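Beta-lactamase (Klebsiella pneumoniae, PDB 6KBY) probably hydrolyses beta-lactam antibiotics to substituted beta-amino acids as a class C enzyme conferring resistance, and binds adenosine monophosphate covalently. Local coordinates at residues 76-90 with 164-176. Sequence-based numbering, arbitrary orientation.
Sequences FAATLASYAQVSGKL and LGMIAAKSLGVSY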
loop_
_atom_site.group_PDB
_atom_site.type_symbol
_atom_site.label_atom_id
_atom_site.label_comp_id
_atom_site.label_asym_id
_atom_site.label_seq_id
_atom_site.Cartn_x
_atom_site.Cartn_y
_atom_site.Cartn_z
ATOM N N PHE A 76 -5.006 -0.155 -2.534
ATOM C CA PHE A 76 -6.033 0.287 -3.472
ATOM C C PHE A 76 -6.912 -0.876 -3.914
ATOM O O PHE A 76 -8.126 -0.716 -4.064
ATOM C CB PHE A 76 -5.394 1.006 -4.663
ATOM C CG PHE A 76 -4.723 2.293 -4.275
ATOM C CD1 PHE A 76 -3.418 2.293 -3.808
ATOM C CD2 PHE A 76 -5.414 3.494 -4.298
ATOM C CE1 PHE A 76 -2.805 3.470 -3.408
ATOM C CE2 PHE A 76 -4.803 4.677 -3.898
ATOM C CZ PHE A 76 -3.498 4.660 -3.455
ATOM N N ALA A 77 -6.318 -2.053 -4.122
ATOM C CA ALA A 77 -7.119 -3.241 -4.400
ATOM C C ALA A 77 -8.070 -3.528 -3.245
ATOM O O ALA A 77 -9.243 -3.861 -3.461
ATOM C CB ALA A 77 -6.208 -4.442 -4.672
ATOM N N ALA A 78 -7.588 -3.386 -2.007
ATOM C CA ALA A 78 -8.449 -3.583 -0.845
ATOM C C ALA A 78 -9.532 -2.519 -0.769
ATOM O O ALA A 78 -10.687 -2.831 -0.446
ATOM C CB ALA A 78 -7.624 -3.593 0.440
ATOM N N THR A 79 -9.180 -1.253 -1.014
ATOM C CA THR A 79 -10.200 -0.211 -0.993
ATOM C C THR A 79 -11.278 -0.490 -2.032
ATOM O O THR A 79 -12.468 -0.299 -1.765
ATOM C CB THR A 79 -9.560 1.167 -1.193
ATOM O OG1 THR A 79 -8.608 1.411 -0.149
ATOM C CG2 THR A 79 -10.616 2.267 -1.141
ATOM N N LEU A 80 -10.884 -0.985 -3.207
ATOM C CA LEU A 80 -11.872 -1.337 -4.224
ATOM C C LEU A 80 -12.759 -2.487 -3.766
ATOM O O LEU A 80 -13.982 -2.442 -3.948
ATOM C CB LEU A 80 -11.179 -1.677 -5.544
ATOM C CG LEU A 80 -12.161 -1.857 -6.707
ATOM C CD1 LEU A 80 -12.780 -0.522 -7.116
ATOM C CD2 LEU A 80 -11.488 -2.536 -7.892
ATOM N N ALA A 81 -12.169 -3.527 -3.174
ATOM C CA ALA A 81 -12.977 -4.631 -2.662
ATOM C C ALA A 81 -13.927 -4.159 -1.572
ATOM O O ALA A 81 -15.089 -4.584 -1.516
ATOM C CB ALA A 81 -12.071 -5.744 -2.138
ATOM N N SER A 82 -13.448 -3.275 -0.695
ATOM C CA SER A 82 -14.293 -2.732 0.355
ATOM C C SER A 82 -15.420 -1.892 -0.235
ATOM O O SER A 82 -16.563 -1.946 0.240
ATOM C CB SER A 82 -13.425 -1.914 1.308
ATOM O OG SER A 82 -14.180 -1.463 2.405
ATOM N N TYR A 83 -15.120 -1.121 -1.284
ATOM C CA TYR A 83 -16.155 -0.351 -1.964
ATOM C C TYR A 83 -17.204 -1.267 -2.575
ATOM O O TYR A 83 -18.410 -1.022 -2.445
ATOM C CB TYR A 83 -15.503 0.536 -3.023
ATOM C CG TYR A 83 -16.467 1.385 -3.813
ATOM C CD1 TYR A 83 -17.091 2.481 -3.236
ATOM C CD2 TYR A 83 -16.725 1.110 -5.148
ATOM C CE1 TYR A 83 -17.968 3.268 -3.963
ATOM C CE2 TYR A 83 -17.598 1.891 -5.882
ATOM C CZ TYR A 83 -18.213 2.967 -5.285
ATOM O OH TYR A 83 -19.083 3.751 -6.009
ATOM N N ALA A 84 -16.770 -2.348 -3.220
ATOM C CA ALA A 84 -17.725 -3.321 -3.739
ATOM C C ALA A 84 -18.556 -3.923 -2.614
ATOM O O ALA A 84 -19.766 -4.146 -2.770
ATOM C CB ALA A 84 -16.987 -4.412 -4.511
ATOM N N GLN A 85 -17.927 -4.191 -1.471
ATOM C CA GLN A 85 -18.636 -4.806 -0.355
ATOM C C GLN A 85 -19.703 -3.872 0.203
ATOM O O GLN A 85 -20.870 -4.262 0.351
ATOM C CB GLN A 85 -17.627 -5.216 0.718
ATOM C CG GLN A 85 -18.210 -6.021 1.858
ATOM C CD GLN A 85 -18.554 -5.153 3.039
ATOM O OE1 GLN A 85 -17.701 -4.434 3.570
ATOM N NE2 GLN A 85 -19.813 -5.202 3.456
ATOM N N VAL A 86 -19.334 -2.624 0.499
ATOM C CA VAL A 86 -20.322 -1.701 1.046
ATOM C C VAL A 86 -21.386 -1.337 0.016
ATOM O O VAL A 86 -22.484 -0.904 0.395
ATOM C CB VAL A 86 -19.664 -0.476 1.712
ATOM C CG1 VAL A 86 -18.661 -0.919 2.773
ATOM C CG2 VAL A 86 -19.010 0.410 0.675
ATOM N N SER A 87 -21.101 -1.515 -1.273
ATOM C CA SER A 87 -22.076 -1.301 -2.336
ATOM C C SER A 87 -22.981 -2.503 -2.561
ATOM O O SER A 87 -23.817 -2.464 -3.471
ATOM C CB SER A 87 -21.370 -0.969 -3.653
ATOM O OG SER A 87 -20.616 0.222 -3.546
ATOM N N GLY A 88 -22.815 -3.570 -1.787
ATOM C CA GLY A 88 -23.673 -4.730 -1.910
ATOM C C GLY A 88 -23.319 -5.682 -3.028
ATOM O O GLY A 88 -24.138 -6.548 -3.359
ATOM N N LYS A 89 -22.122 -5.570 -3.607
ATOM C CA LYS A 89 -21.736 -6.379 -4.755
ATOM C C LYS A 89 -20.838 -7.550 -4.392
ATOM O O LYS A 89 -20.617 -8.424 -5.236
ATOM C CB LYS A 89 -21.021 -5.511 -5.800
ATOM C CG LYS A 89 -21.816 -4.294 -6.234
ATOM C CD LYS A 89 -23.145 -4.695 -6.845
ATOM C CE LYS A 89 -23.988 -3.472 -7.160
ATOM N NZ LYS A 89 -23.130 -2.284 -7.422
ATOM N N LEU A 90 -20.337 -7.597 -3.161
ATOM C CA LEU A 90 -19.312 -8.546 -2.768
ATOM C C LEU A 90 -19.521 -8.869 -1.299
ATOM O O LEU A 90 -19.770 -7.965 -0.504
ATOM C CB LEU A 90 -17.942 -7.878 -2.977
ATOM C CG LEU A 90 -16.623 -8.573 -2.674
ATOM C CD1 LEU A 90 -15.527 -7.858 -3.425
ATOM C CD2 LEU A 90 -16.329 -8.531 -1.203
ATOM N N LEU A 164 -7.990 -10.603 -5.279
ATOM C CA LEU A 164 -8.850 -9.668 -4.561
ATOM C C LEU A 164 -9.324 -8.546 -5.476
ATOM O O LEU A 164 -10.523 -8.245 -5.549
ATOM C CB LEU A 164 -8.105 -9.093 -3.356
ATOM C CG LEU A 164 -8.871 -8.065 -2.524
ATOM C CD1 LEU A 164 -9.969 -8.753 -1.717
ATOM C CD2 LEU A 164 -7.910 -7.286 -1.626
ATOM N N GLY A 165 -8.385 -7.900 -6.169
ATOM C CA GLY A 165 -8.754 -6.794 -7.037
ATOM C C GLY A 165 -9.549 -7.240 -8.247
ATOM O O GLY A 165 -10.486 -6.562 -8.674
ATOM N N MET A 166 -9.179 -8.381 -8.821
ATOM C CA MET A 166 -9.900 -8.917 -9.971
ATOM C C MET A 166 -11.359 -9.187 -9.622
ATOM O O MET A 166 -12.270 -8.832 -10.382
ATOM C CB MET A 166 -9.204 -10.197 -10.427
ATOM C CG MET A 166 -9.775 -10.856 -11.669
ATOM S SD MET A 166 -9.033 -12.481 -11.930
ATOM C CE MET A 166 -10.050 -13.474 -10.849
ATOM N N ILE A 167 -11.593 -9.821 -8.473
ATOM C CA ILE A 167 -12.951 -10.127 -8.037
ATOM C C ILE A 167 -13.722 -8.846 -7.759
ATOM O O ILE A 167 -14.892 -8.710 -8.138
ATOM C CB ILE A 167 -12.899 -11.046 -6.805
ATOM C CG1 ILE A 167 -12.448 -12.448 -7.210
ATOM C CG2 ILE A 167 -14.246 -11.100 -6.102
ATOM C CD1 ILE A 167 -12.050 -13.319 -6.030
ATOM N N ALA A 168 -13.081 -7.889 -7.089
ATOM C CA ALA A 168 -13.746 -6.628 -6.786
ATOM C C ALA A 168 -14.183 -5.923 -8.063
ATOM O O ALA A 168 -15.326 -5.468 -8.173
ATOM C CB ALA A 168 -12.808 -5.737 -5.980
ATOM N N ALA A 169 -13.281 -5.821 -9.041
ATOM C CA ALA A 169 -13.621 -5.125 -10.278
ATOM C C ALA A 169 -14.750 -5.835 -11.013
ATOM O O ALA A 169 -15.707 -5.198 -11.468
ATOM C CB ALA A 169 -12.389 -5.002 -11.171
ATOM N N LYS A 170 -14.662 -7.162 -11.124
ATOM C CA LYS A 170 -15.710 -7.907 -11.814
ATOM C C LYS A 170 -17.063 -7.689 -11.150
ATOM O O LYS A 170 -18.083 -7.545 -11.838
ATOM C CB LYS A 170 -15.356 -9.393 -11.852
ATOM C CG LYS A 170 -16.372 -10.269 -12.572
ATOM C CD LYS A 170 -16.335 -10.028 -14.072
ATOM C CE LYS A 170 -17.286 -10.954 -14.809
ATOM N NZ LYS A 170 -17.186 -10.764 -16.282
ATOM N N SER A 171 -17.094 -7.647 -9.815
ATOM C CA SER A 171 -18.359 -7.432 -9.122
ATOM C C SER A 171 -18.947 -6.060 -9.418
ATOM O O SER A 171 -20.161 -5.866 -9.259
ATOM C CB SER A 171 -18.189 -7.624 -7.612
ATOM O OG SER A 171 -17.619 -6.484 -6.991
ATOM N N LEU A 172 -18.116 -5.107 -9.831
ATOM C CA LEU A 172 -18.547 -3.778 -10.234
ATOM C C LEU A 172 -18.749 -3.668 -11.739
ATOM O O LEU A 172 -19.046 -2.575 -12.233
ATOM C CB LEU A 172 -17.535 -2.730 -9.758
ATOM C CG LEU A 172 -17.392 -2.657 -8.238
ATOM C CD1 LEU A 172 -16.125 -1.925 -7.842
ATOM C CD2 LEU A 172 -18.611 -1.980 -7.623
ATOM N N GLY A 173 -18.585 -4.766 -12.477
ATOM C CA GLY A 173 -18.874 -4.777 -13.898
ATOM C C GLY A 173 -17.827 -4.151 -14.789
ATOM O O GLY A 173 -18.125 -3.837 -15.948
ATOM N N VAL A 174 -16.600 -3.958 -14.294
ATOM C CA VAL A 174 -15.556 -3.259 -15.039
ATOM C C VAL A 174 -14.227 -3.987 -14.868
ATOM O O VAL A 174 -14.051 -4.811 -13.968
ATOM C CB VAL A 174 -15.417 -1.782 -14.603
ATOM C CG1 VAL A 174 -16.673 -0.994 -14.965
ATOM C CG2 VAL A 174 -15.138 -1.699 -13.112
ATOM N N SER A 175 -13.283 -3.674 -15.753
ATOM C CA SER A 175 -11.922 -4.155 -15.573
ATOM C C SER A 175 -11.300 -3.473 -14.357
ATOM O O SER A 175 -11.740 -2.409 -13.923
ATOM C CB SER A 175 -11.074 -3.815 -16.796
ATOM O OG SER A 175 -10.893 -2.413 -16.900
ATOM N N TYR A 176 -10.251 -4.091 -13.809
ATOM C CA TYR A 176 -9.572 -3.486 -12.667
ATOM C C TYR A 176 -9.002 -2.119 -13.026
ATOM O O TYR A 176 -9.079 -1.174 -12.233
ATOM C CB TYR A 176 -8.472 -4.412 -12.139
ATOM C CG TYR A 176 -7.837 -3.870 -10.884
ATOM C CD1 TYR A 176 -8.506 -3.943 -9.678
ATOM C CD2 TYR A 176 -6.586 -3.265 -10.910
ATOM C CE1 TYR A 176 -7.955 -3.438 -8.526
ATOM C CE2 TYR A 176 -6.018 -2.748 -9.751
ATOM C CZ TYR A 176 -6.715 -2.841 -8.560
ATOM O OH TYR A 176 -6.203 -2.341 -7.384
#
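Leu80 is a knob in a hole made by Gly165, Ala168 and Ala169 of helix 164-171 and by Tyr176, which opens the next helix, a packing contact in the helical part of the class C beta-lactamase fold. Helix 76-86 continues the helix that starts just after Ser71, the residue bound covalently by AMP. The axes of segments 76-86 and 164-171 run roughly parallel, crossing at 37° with a closest approach of 8.4 Å. Small residues permit this close spacing: Ala168 CB rests 3.5 Å from Ala81 CA. A chi1 of -172° places Leu80 CG opposite the backbone N, and its branches divide: CD2 meets the Tyr176 ring obliquely, 3.7 Å from Tyr176 CE1, whereas CD1 meets Leu172 CD1. That Leu172 methyl also lies at the edge of the Tyr83 ring, near its plane, the two side chains crossing at about a right angle. On the flank of the knob, Leu164 spreads its methyls, CD1 against Ala81 CB and CD2 over the backbone of Ala78.

No hydrogen bond joins the segments. Although Tyr176 OH comes 3.2 Å from Ala77 CA, its angle to Ala77 N is too poor for a bond.

Farther out, Gly88 and Gly173, each with positive phi, carry Schellman motifs following the two helices; beyond the first, Lys89 lays its CB and CG beside Ser171, and Leu90 CD1 touches Ala168 CA. Helix 176-187 adds Ala179 against Leu80, while helix 255-262 packs on Thr79, Ser82 and Tyr83. Ser171 OG is turned back into its own helix (chi1 80°), donating to Ala168 O over 2.8 Å, and in this pose sits 3.3 Å from Ala84 CB.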